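Local coordinates for protein glycosyl hydrolase (Rhizobium leguminosarum bv. trifolii, PDB 5NDX) that probably hydrolyses O-glycosidic bonds as a family 39 glycoside hydrolase, being the bacterial orthologue of human alpha-L-iduronidase, at residues 554-559 against 602-607; 579-584 against 589-594; 38-43 against 541-546. The protein carries 2 engineered substitutions. All blocks are in the same frame, centred on the assembly; numbering follows the deposited sequence. Where two conformers were deposited one is given.

How the contacts relate
All three contacts lie in or against the C-terminal beta-sandwich. Contact 1 is its buried centre, where one strand from each sheet meets the other through aliphatic and aromatic groups. Contact 2, partly buried, joins edge strand 590-594 of the three-stranded sheet to the loop that follows edge strand 579-580 of the four-stranded one. The two share their surroundings: strand 590-594 pairs with strand 549-557, and His593 of contact 2 is hydrogen-bonded to Tyr602 of contact 1. Contact 3 uses the outer side of the three-stranded sheet, docking strand 536-545 on helix 36-45 of the catalytic barrel. Also partly buried, it adds a salt bridge to its packing; contacts 1 and 2 have no hydrogen bond between their segments.

Contact 1 (554-559 against 602-607); sequences LFWAAG and YAVCAR. Unlike the reference sequence in segment 602-607: Arg607 (reference His). With SO4 (sulfate ion), chain G.
Leu554 and Tyr602 meet with a methyl laid on an aromatic face. Leu554 CD1 stands 4.0 Å from the centroid of the Tyr602 ring and only 2° off its normal, a nearly ideal CH-pi contact, while Leu554 CD2 reaches the ring rim at Tyr602 CD1, 3.8 Å away. Two residues along, the roles are exchanged: Val604 comes from the opposite direction and sets CG1 over a face of the Trp556 indole. Val604 CG1 is 3.5 Å from Trp556 CE2 and 3.8 Å from the centroid of the five-membered ring of Trp556, and the second methyl, CG2, lies near CE3 and CZ3 of the six-membered ring. The indole is brought there by a chi1 of 65°, which puts CG between the backbone N and the carbonyl carbon. Leu554 CD2 also faces Val604 CG2 at 4.3 Å, so that the two pairs form one continuous apolar layer.

A second shell surrounds these groups. Tyr602 OH is hydrogen-bonded to ND1 of His593, which should hinder rotation of the phenol, and Tyr567 meets the Trp556 indole edge-to-face. On the other side of its strand Cys605 forms a disulfide with Cys617. At the strand's end Arg607, a histidine in the reference sequence, holds a sulfate, probably from the crystallisation liquor, with NH1 to O2 at 2.8 Å and NH2 to O3 at 2.6 Å.

The axes of the short strand segments approach to 9.6 Å and cross at -39°, facing each other across a sandwich whose three- and four-stranded sheets are consistent with a fibronectin type III-like domain. Strand 549-557 lies between strands 536-545 and 590-594; strand 601-607 lies between 566-572 and 618-620, and Val569 and Leu538 add to the packing round Leu554.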
loop_
_atom_site.group_PDB
_atom_site.type_symbol
_atom_site.label_atom_id
_atom_site.label_comp_id
_atom_site.label_asym_id
_atom_site.label_seq_id
_atom_site.Cartn_x
_atom_site.Cartn_y
_atom_site.Cartn_z
ATOM N N LEU A 554 15.680 -10.813 -3.872
ATOM C CA LEU A 554 16.060 -10.843 -2.466
ATOM C C LEU A 554 14.966 -10.169 -1.639
ATOM O O LEU A 554 14.403 -9.108 -2.049
ATOM C CB LEU A 554 17.382 -10.110 -2.254
ATOM C CG LEU A 554 18.702 -10.785 -2.614
ATOM C CD1 LEU A 554 18.735 -11.154 -4.084
ATOM C CD2 LEU A 554 19.905 -9.894 -2.301
ATOM N N PHE A 555 14.680 -10.747 -0.481
ATOM C CA PHE A 555 13.701 -10.232 0.496
ATOM C C PHE A 555 14.326 -10.441 1.872
ATOM O O PHE A 555 14.937 -11.468 2.095
ATOM C CB PHE A 555 12.389 -11.019 0.385
ATOM C CG PHE A 555 11.332 -10.597 1.365
ATOM C CD1 PHE A 555 10.785 -9.287 1.323
ATOM C CD2 PHE A 555 10.811 -11.522 2.317
ATOM C CE1 PHE A 555 9.739 -8.908 2.191
ATOM C CE2 PHE A 555 9.793 -11.139 3.215
ATOM C CZ PHE A 555 9.248 -9.824 3.151
ATOM N N TRP A 556 14.185 -9.471 2.771
ATOM C CA TRP A 556 14.762 -9.538 4.101
ATOM C C TRP A 556 13.931 -8.705 5.043
ATOM O O TRP A 556 12.896 -8.180 4.637
ATOM C CB TRP A 556 16.238 -9.127 4.079
ATOM C CG TRP A 556 16.537 -7.744 3.713
ATOM C CD1 TRP A 556 16.697 -6.693 4.543
ATOM C CD2 TRP A 556 16.799 -7.266 2.396
ATOM N NE1 TRP A 556 17.024 -5.576 3.826
ATOM C CE2 TRP A 556 17.095 -5.898 2.503
ATOM C CE3 TRP A 556 16.775 -7.858 1.130
ATOM C CZ2 TRP A 556 17.349 -5.092 1.392
ATOM C CZ3 TRP A 556 17.097 -7.059 0.010
ATOM C CH2 TRP A 556 17.368 -5.681 0.169
ATOM N N ALA A 557 14.356 -8.580 6.293
ATOM C CA ALA A 557 13.663 -7.789 7.299
ATOM C C ALA A 557 14.663 -6.830 7.889
ATOM O O ALA A 557 15.853 -7.121 7.909
ATOM C CB ALA A 557 13.091 -8.730 8.412
ATOM N N ALA A 558 14.192 -5.676 8.345
ATOM C CA ALA A 558 15.013 -4.705 9.073
ATOM C C ALA A 558 15.439 -5.323 10.429
ATOM O O ALA A 558 14.674 -6.066 11.022
ATOM C CB ALA A 558 14.201 -3.398 9.330
ATOM N N GLY A 559 16.642 -5.009 10.887
ATOM C CA GLY A 559 17.156 -5.496 12.149
ATOM C C GLY A 559 16.439 -4.843 13.305
ATOM O O GLY A 559 16.339 -5.421 14.392
ATOM N N TYR A 602 25.178 -13.605 -1.861
ATOM C CA TYR A 602 24.580 -12.295 -1.592
ATOM C C TYR A 602 24.852 -11.885 -0.156
ATOM O O TYR A 602 24.957 -12.732 0.701
ATOM C CB TYR A 602 23.074 -12.339 -1.866
ATOM C CG TYR A 602 22.755 -12.386 -3.339
ATOM C CD1 TYR A 602 22.946 -11.260 -4.151
ATOM C CD2 TYR A 602 22.287 -13.550 -3.929
ATOM C CE1 TYR A 602 22.666 -11.290 -5.510
ATOM C CE2 TYR A 602 21.981 -13.597 -5.287
ATOM C CZ TYR A 602 22.194 -12.472 -6.064
ATOM O OH TYR A 602 21.925 -12.544 -7.380
ATOM N N ALA A 603 25.039 -10.594 0.069
ATOM C CA ALA A 603 25.094 -9.992 1.408
ATOM C C ALA A 603 24.261 -8.681 1.398
ATOM O O ALA A 603 24.229 -7.988 0.378
ATOM C CB ALA A 603 26.532 -9.684 1.808
ATOM N N VAL A 604 23.541 -8.405 2.485
ATOM C CA VAL A 604 22.806 -7.165 2.648
ATOM C C VAL A 604 23.331 -6.449 3.894
ATOM O O VAL A 604 23.448 -7.090 4.941
ATOM C CB VAL A 604 21.289 -7.435 2.727
ATOM C CG1 VAL A 604 20.544 -6.133 2.882
ATOM C CG2 VAL A 604 20.809 -8.109 1.456
ATOM N N CYS A 605 23.686 -5.160 3.757
ATOM C CA CYS A 605 24.160 -4.299 4.840
ATOM C C CYS A 605 23.141 -3.204 5.084
ATOM O O CYS A 605 22.543 -2.716 4.138
ATOM C CB CYS A 605 25.505 -3.652 4.451
ATOM S SG CYS A 605 26.711 -4.943 3.940
ATOM N N ALA A 606 22.954 -2.801 6.334
ATOM C CA ALA A 606 22.204 -1.606 6.652
ATOM C C ALA A 606 23.187 -0.467 6.815
ATOM O O ALA A 606 24.331 -0.707 7.221
ATOM C CB ALA A 606 21.357 -1.785 7.890
ATOM N N ARG A 607 22.764 0.735 6.398
ATOM C CA ARG A 607 23.511 1.982 6.556
ATOM C C ARG A 607 22.606 3.030 7.174
ATOM O O ARG A 607 21.472 3.192 6.739
ATOM C CB ARG A 607 24.029 2.509 5.239
ATOM C CG ARG A 607 25.327 1.874 4.815
ATOM C CD ARG A 607 26.157 2.794 3.927
ATOM N NE ARG A 607 27.262 1.980 3.431
ATOM C CZ ARG A 607 28.419 1.790 4.060
ATOM N NH1 ARG A 607 28.693 2.418 5.197
ATOM N NH2 ARG A 607 29.332 0.978 3.529
HETATM S S SO4 G . 32.220 0.614 5.272
HETATM O O1 SO4 G . 33.470 1.415 5.333
HETATM O O2 SO4 G . 31.139 1.339 5.973
HETATM O O3 SO4 G . 31.844 0.400 3.855
HETATM O O4 SO4 G . 32.432 -0.698 5.925
#

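Contact 2 (579-584 against 589-594); sequences EKVSSA and TAFLHM. Unlike the reference sequence in segment 579-584: Ser583 (reference Pro).
Val581 packs on His593 and Phe591, and Ser582 on Phe591, in a side-chain contact between the margins of two facing sheets. It lies where strand 590-594, an edge strand of the three-stranded sheet of the C-terminal sandwich, comes opposite the chain leaving strand 579-580, at the edge of the four-stranded sheet.

Val581 crosses His593 at about a right angle and places CG1 over one face of the imidazole, 3.4 Å from His593 CD2. Its other methyl reaches the nitrogen side, Val581 CG2 lying 3.5 Å from His593 NE2. The valine chi1, 111°, lies away from the staggered positions and leaves both methyls against the imidazole. Phe591 extends its ring from the strand with CG opposite the backbone N (chi1 -180°), and the far end of the ring does the touching: Phe591 CE2 meets Val581 CG1 at 3.8 Å, and Phe591 CZ lies 3.7 Å from Ser582 CA. With an alanine in place of Phe591, the gap between Val581 and Ser582 and the strand would probably be left unfilled, and Val581 would rest on His593 alone within this contact.

The polar groups are turned to other partners. Ser582 OG is hydrogen-bonded to the backbone N of Val569, and His593 ND1 to Tyr602 OH, a bond that should limit rotation of the imidazole whose face Val581 covers. Cohesion between the segments is therefore mainly van der Waals packing, with no hydrogen bond across, while hydrogen bonds outside the pair position the groups that touch.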
loop_
_atom_site.group_PDB
_atom_site.type_symbol
_atom_site.label_atom_id
_atom_site.label_comp_id
_atom_site.label_asym_id
_atom_site.label_seq_id
_atom_site.Cartn_x
_atom_site.Cartn_y
_atom_site.Cartn_z
ATOM N N GLU A 579 31.283 -7.119 -3.532
ATOM C CA GLU A 579 31.200 -5.842 -4.231
ATOM C C GLU A 579 29.723 -5.440 -4.274
ATOM O O GLU A 579 28.849 -6.311 -4.420
ATOM C CB GLU A 579 31.733 -5.967 -5.654
ATOM C CG GLU A 579 33.186 -6.433 -5.751
ATOM C CD GLU A 579 33.643 -6.696 -7.184
ATOM O OE1 GLU A 579 33.147 -6.021 -8.113
ATOM O OE2 GLU A 579 34.511 -7.576 -7.388
ATOM N N LYS A 580 29.469 -4.140 -4.192
ATOM C CA LYS A 580 28.119 -3.602 -4.219
ATOM C C LYS A 580 27.504 -3.739 -5.579
ATOM O O LYS A 580 28.134 -3.466 -6.568
ATOM C CB LYS A 580 28.054 -2.125 -3.815
ATOM C CG LYS A 580 26.619 -1.654 -3.591
ATOM C CD LYS A 580 26.534 -0.256 -2.985
ATOM C CE LYS A 580 26.477 0.777 -4.077
ATOM N NZ LYS A 580 26.983 2.038 -3.514
ATOM N N VAL A 581 26.245 -4.129 -5.595
ATOM C CA VAL A 581 25.498 -4.452 -6.803
ATOM C C VAL A 581 24.152 -3.655 -6.869
ATOM O O VAL A 581 23.549 -3.526 -7.915
ATOM C CB VAL A 581 25.372 -5.979 -6.741
ATOM C CG1 VAL A 581 23.951 -6.504 -6.491
ATOM C CG2 VAL A 581 26.194 -6.665 -7.821
ATOM N N SER A 582 23.696 -3.094 -5.754
ATOM C CA SER A 582 22.543 -2.211 -5.756
ATOM C C SER A 582 22.999 -0.819 -6.250
ATOM O O SER A 582 24.127 -0.402 -6.021
ATOM C CB SER A 582 21.943 -2.178 -4.344
ATOM O OG SER A 582 22.936 -1.981 -3.358
ATOM N N SER A 583 22.149 -0.099 -6.948
ATOM C CA SER A 583 22.590 1.175 -7.547
ATOM C C SER A 583 22.194 2.297 -6.598
ATOM O O SER A 583 23.043 2.962 -6.035
ATOM C CB SER A 583 22.066 1.340 -8.984
ATOM O OG SER A 583 20.727 0.879 -9.092
ATOM N N ALA A 584 20.926 2.420 -6.309
ATOM C CA ALA A 584 20.447 3.416 -5.353
ATOM C C ALA A 584 20.332 2.773 -3.968
ATOM O O ALA A 584 20.037 1.597 -3.880
ATOM C CB ALA A 584 19.091 3.909 -5.804
ATOM N N THR A 589 13.078 -3.414 2.021
ATOM C CA THR A 589 13.887 -4.601 2.229
ATOM C C THR A 589 13.644 -5.627 1.159
ATOM O O THR A 589 13.277 -6.747 1.444
ATOM C CB THR A 589 13.575 -5.186 3.605
ATOM O OG1 THR A 589 12.213 -5.607 3.633
ATOM C CG2 THR A 589 13.828 -4.145 4.672
ATOM N N ALA A 590 13.903 -5.227 -0.086
ATOM C CA ALA A 590 13.714 -6.076 -1.229
ATOM C C ALA A 590 14.599 -5.581 -2.371
ATOM O O ALA A 590 14.894 -4.401 -2.464
ATOM C CB ALA A 590 12.246 -6.104 -1.639
ATOM N N PHE A 591 15.104 -6.506 -3.174
ATOM C CA PHE A 591 15.960 -6.146 -4.290
ATOM C C PHE A 591 15.974 -7.195 -5.373
ATOM O O PHE A 591 16.188 -8.362 -5.102
ATOM C CB PHE A 591 17.378 -5.883 -3.782
ATOM C CG PHE A 591 18.344 -5.500 -4.865
ATOM C CD1 PHE A 591 18.284 -4.251 -5.458
ATOM C CD2 PHE A 591 19.289 -6.417 -5.342
ATOM C CE1 PHE A 591 19.196 -3.882 -6.476
ATOM C CE2 PHE A 591 20.178 -6.056 -6.367
ATOM C CZ PHE A 591 20.132 -4.780 -6.929
ATOM N N LEU A 592 15.739 -6.777 -6.608
ATOM C CA LEU A 592 15.840 -7.656 -7.751
ATOM C C LEU A 592 17.244 -7.549 -8.373
ATOM O O LEU A 592 17.633 -6.474 -8.811
ATOM C CB LEU A 592 14.734 -7.378 -8.819
ATOM C CG LEU A 592 15.007 -8.523 -9.829
ATOM C CD1 LEU A 592 13.991 -9.632 -9.808
ATOM C CD2 LEU A 592 15.550 -8.181 -11.172
ATOM N N HIS A 593 18.025 -8.645 -8.369
ATOM C CA HIS A 593 19.353 -8.649 -8.997
ATOM C C HIS A 593 19.339 -9.389 -10.332
ATOM O O HIS A 593 18.868 -10.525 -10.382
ATOM C CB HIS A 593 20.380 -9.377 -8.105
ATOM C CG HIS A 593 21.786 -9.211 -8.592
ATOM N ND1 HIS A 593 22.694 -10.251 -8.645
ATOM C CD2 HIS A 593 22.419 -8.123 -9.105
ATOM C CE1 HIS A 593 23.849 -9.793 -9.106
ATOM N NE2 HIS A 593 23.705 -8.514 -9.414
ATOM N N MET A 594 19.882 -8.775 -11.369
ATOM C CA MET A 594 19.949 -9.324 -12.732
ATOM C C MET A 594 21.328 -9.994 -12.967
ATOM O O MET A 594 22.364 -9.442 -12.562
ATOM C CB MET A 594 19.754 -8.185 -13.755
ATOM C CG MET A 594 18.542 -7.256 -13.503
ATOM S SD MET A 594 18.407 -5.802 -14.611
ATOM C CE MET A 594 17.951 -6.691 -16.100
#

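Contact 3 (38-43 against 541-546)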
loop_
_atom_site.group_PDB
_atom_site.type_symbol
_atom_site.label_atom_id
_atom_site.label_comp_id
_atom_site.label_asym_id
_atom_site.label_seq_id
_atom_site.Cartn_x
_atom_site.Cartn_y
_atom_site.Cartn_z
ATOM N N MET A 38 3.089 -12.317 -8.929
ATOM C CA MET A 38 2.600 -11.835 -7.650
ATOM C C MET A 38 3.508 -12.229 -6.525
ATOM O O MET A 38 3.685 -11.432 -5.576
ATOM C CB MET A 38 1.217 -12.365 -7.355
ATOM C CG MET A 38 0.513 -11.759 -6.155
ATOM S SD MET A 38 0.556 -9.950 -6.083
ATOM C CE MET A 38 -0.602 -9.575 -7.398
ATOM N N ARG A 39 4.092 -13.438 -6.608
ATOM C CA ARG A 39 5.040 -13.867 -5.562
ATOM C C ARG A 39 6.221 -12.863 -5.455
ATOM O O ARG A 39 6.587 -12.423 -4.369
ATOM C CB ARG A 39 5.541 -15.311 -5.809
ATOM C CG ARG A 39 6.542 -15.754 -4.752
ATOM C CD ARG A 39 6.851 -17.262 -4.709
ATOM N NE ARG A 39 7.866 -17.413 -3.649
ATOM C CZ ARG A 39 7.643 -17.643 -2.341
ATOM N NH1 ARG A 39 6.438 -17.877 -1.859
ATOM N NH2 ARG A 39 8.677 -17.683 -1.502
ATOM N N GLN A 40 6.772 -12.467 -6.594
ATOM C CA GLN A 40 7.841 -11.468 -6.611
ATOM C C GLN A 40 7.330 -10.128 -6.070
ATOM O O GLN A 40 8.006 -9.512 -5.259
ATOM C CB GLN A 40 8.418 -11.278 -7.998
ATOM C CG GLN A 40 9.752 -10.594 -7.947
ATOM C CD GLN A 40 10.327 -10.323 -9.343
ATOM O OE1 GLN A 40 10.681 -11.261 -10.126
ATOM N NE2 GLN A 40 10.485 -9.090 -9.631
ATOM N N MET A 41 6.133 -9.733 -6.489
ATOM C CA MET A 41 5.553 -8.471 -6.041
ATOM C C MET A 41 5.396 -8.395 -4.519
ATOM O O MET A 41 5.605 -7.337 -3.937
ATOM C CB MET A 41 4.224 -8.240 -6.725
ATOM C CG MET A 41 4.380 -8.021 -8.219
ATOM S SD MET A 41 2.845 -8.325 -9.090
ATOM C CE MET A 41 3.257 -7.627 -10.693
ATOM N N LEU A 42 5.015 -9.514 -3.888
ATOM C CA LEU A 42 4.811 -9.534 -2.446
ATOM C C LEU A 42 6.073 -9.265 -1.626
ATOM O O LEU A 42 5.969 -8.796 -0.516
ATOM C CB LEU A 42 4.156 -10.834 -1.987
ATOM C CG LEU A 42 2.753 -11.072 -2.481
ATOM C CD1 LEU A 42 2.252 -12.429 -2.031
ATOM C CD2 LEU A 42 1.813 -10.005 -2.018
ATOM N N ALA A 43 7.239 -9.584 -2.165
ATOM C CA ALA A 43 8.505 -9.218 -1.543
ATOM C C ALA A 43 8.651 -7.712 -1.477
ATOM O O ALA A 43 9.058 -7.180 -0.444
ATOM C CB ALA A 43 9.657 -9.802 -2.347
ATOM N N GLU A 541 15.390 -15.911 -4.261
ATOM C CA GLU A 541 14.691 -16.783 -5.192
ATOM C C GLU A 541 14.995 -16.464 -6.611
ATOM O O GLU A 541 15.118 -15.282 -6.986
ATOM C CB GLU A 541 13.218 -16.633 -5.052
ATOM C CG GLU A 541 12.728 -17.153 -3.750
ATOM C CD GLU A 541 11.297 -16.822 -3.594
ATOM O OE1 GLU A 541 10.588 -16.887 -4.614
ATOM O OE2 GLU A 541 10.897 -16.471 -2.466
ATOM N N ARG A 542 14.945 -17.526 -7.414
ATOM C CA ARG A 542 15.233 -17.486 -8.832
ATOM C C ARG A 542 14.033 -17.061 -9.675
ATOM O O ARG A 542 12.939 -17.550 -9.513
ATOM C CB ARG A 542 15.714 -18.867 -9.279
ATOM C CG ARG A 542 15.933 -19.012 -10.774
ATOM C CD ARG A 542 16.941 -20.140 -11.045
ATOM N NE ARG A 542 17.183 -20.291 -12.471
ATOM C CZ ARG A 542 16.370 -20.931 -13.315
ATOM N NH1 ARG A 542 15.235 -21.490 -12.914
ATOM N NH2 ARG A 542 16.697 -20.986 -14.601
ATOM N N TYR A 543 14.262 -16.139 -10.603
ATOM C CA TYR A 543 13.274 -15.798 -11.615
ATOM C C TYR A 543 13.967 -15.711 -12.939
ATOM O O TYR A 543 15.192 -15.592 -12.990
ATOM C CB TYR A 543 12.618 -14.423 -11.300
ATOM C CG TYR A 543 11.704 -14.508 -10.132
ATOM C CD1 TYR A 543 10.364 -14.821 -10.291
ATOM C CD2 TYR A 543 12.177 -14.329 -8.862
ATOM C CE1 TYR A 543 9.516 -14.928 -9.198
ATOM C CE2 TYR A 543 11.331 -14.438 -7.748
ATOM C CZ TYR A 543 10.007 -14.705 -7.930
ATOM O OH TYR A 543 9.212 -14.790 -6.840
ATOM N N LEU A 544 13.173 -15.732 -14.004
ATOM C CA LEU A 544 13.691 -15.428 -15.321
ATOM C C LEU A 544 13.072 -14.118 -15.821
ATOM O O LEU A 544 11.831 -13.976 -15.865
ATOM C CB LEU A 544 13.395 -16.567 -16.307
ATOM C CG LEU A 544 14.062 -17.907 -15.950
ATOM C CD1 LEU A 544 13.604 -19.014 -16.910
ATOM C CD2 LEU A 544 15.573 -17.761 -16.000
ATOM N N GLY A 545 13.946 -13.194 -16.203
ATOM C CA GLY A 545 13.564 -11.936 -16.830
ATOM C C GLY A 545 13.343 -12.081 -18.324
ATOM O O GLY A 545 13.548 -13.155 -18.887
ATOM N N LEU A 546 12.914 -11.004 -18.954
ATOM C CA LEU A 546 12.705 -10.967 -20.422
ATOM C C LEU A 546 13.889 -11.540 -21.154
ATOM O O LEU A 546 15.015 -11.223 -20.814
ATOM C CB LEU A 546 12.554 -9.539 -20.919
ATOM C CG LEU A 546 11.189 -8.877 -20.854
ATOM C CD1 LEU A 546 11.159 -7.748 -21.894
ATOM C CD2 LEU A 546 10.041 -9.824 -21.137
#
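Arg39 and Glu541 form the ionic part of this contact. The guanidinium grips the carboxylate side-on with two nitrogens, one to each oxygen: Arg39 NE to Glu541 OE1 at 2.9 Å, nearly straight at 170°, and Arg39 NH2 to Glu541 OE2 at 2.7 Å. The fork is twisted; OE1 is met on its syn side, OE2 from above the carboxylate plane. The arginine reaches out with CG anti to its main-chain nitrogen (chi1 179°) and an extended chain beyond. Its NH2 also makes a salt bridge to Glu87, at the end of helix 76-87.

The other interactions centre on the Tyr543 ring. Gln40 slides past it in the opposite direction and sets OE1 over one face, toward the rim, 3.4 Å from Tyr543 CG, with the amide and ring planes 77° apart. Its NE2 has a weak hydrogen bond to Tyr44 OH. Closer to the phenol end, Gln40 CB makes an off-centre CH-pi contact, 4.3 Å from the centroid of the Tyr543 ring. The hydroxyl is tucked against the arginine stem, Tyr543 OH lying 3.5 Å from Arg39 CG.

Helix 36-45 follows the first strand of the (beta/alpha)8 barrel, and strand 536-545 is an outer strand of the C-terminal sandwich, so residues almost 500 positions apart join the two domains here. With Arg39 paired to the carboxylates of both Glu541 and Glu87, all three groups are likely to stay ionised, and the interface pairs a charged clamp at its partly exposed end with packing of the Gln40 side chain, including its amide oxygen, on the tyrosine ring.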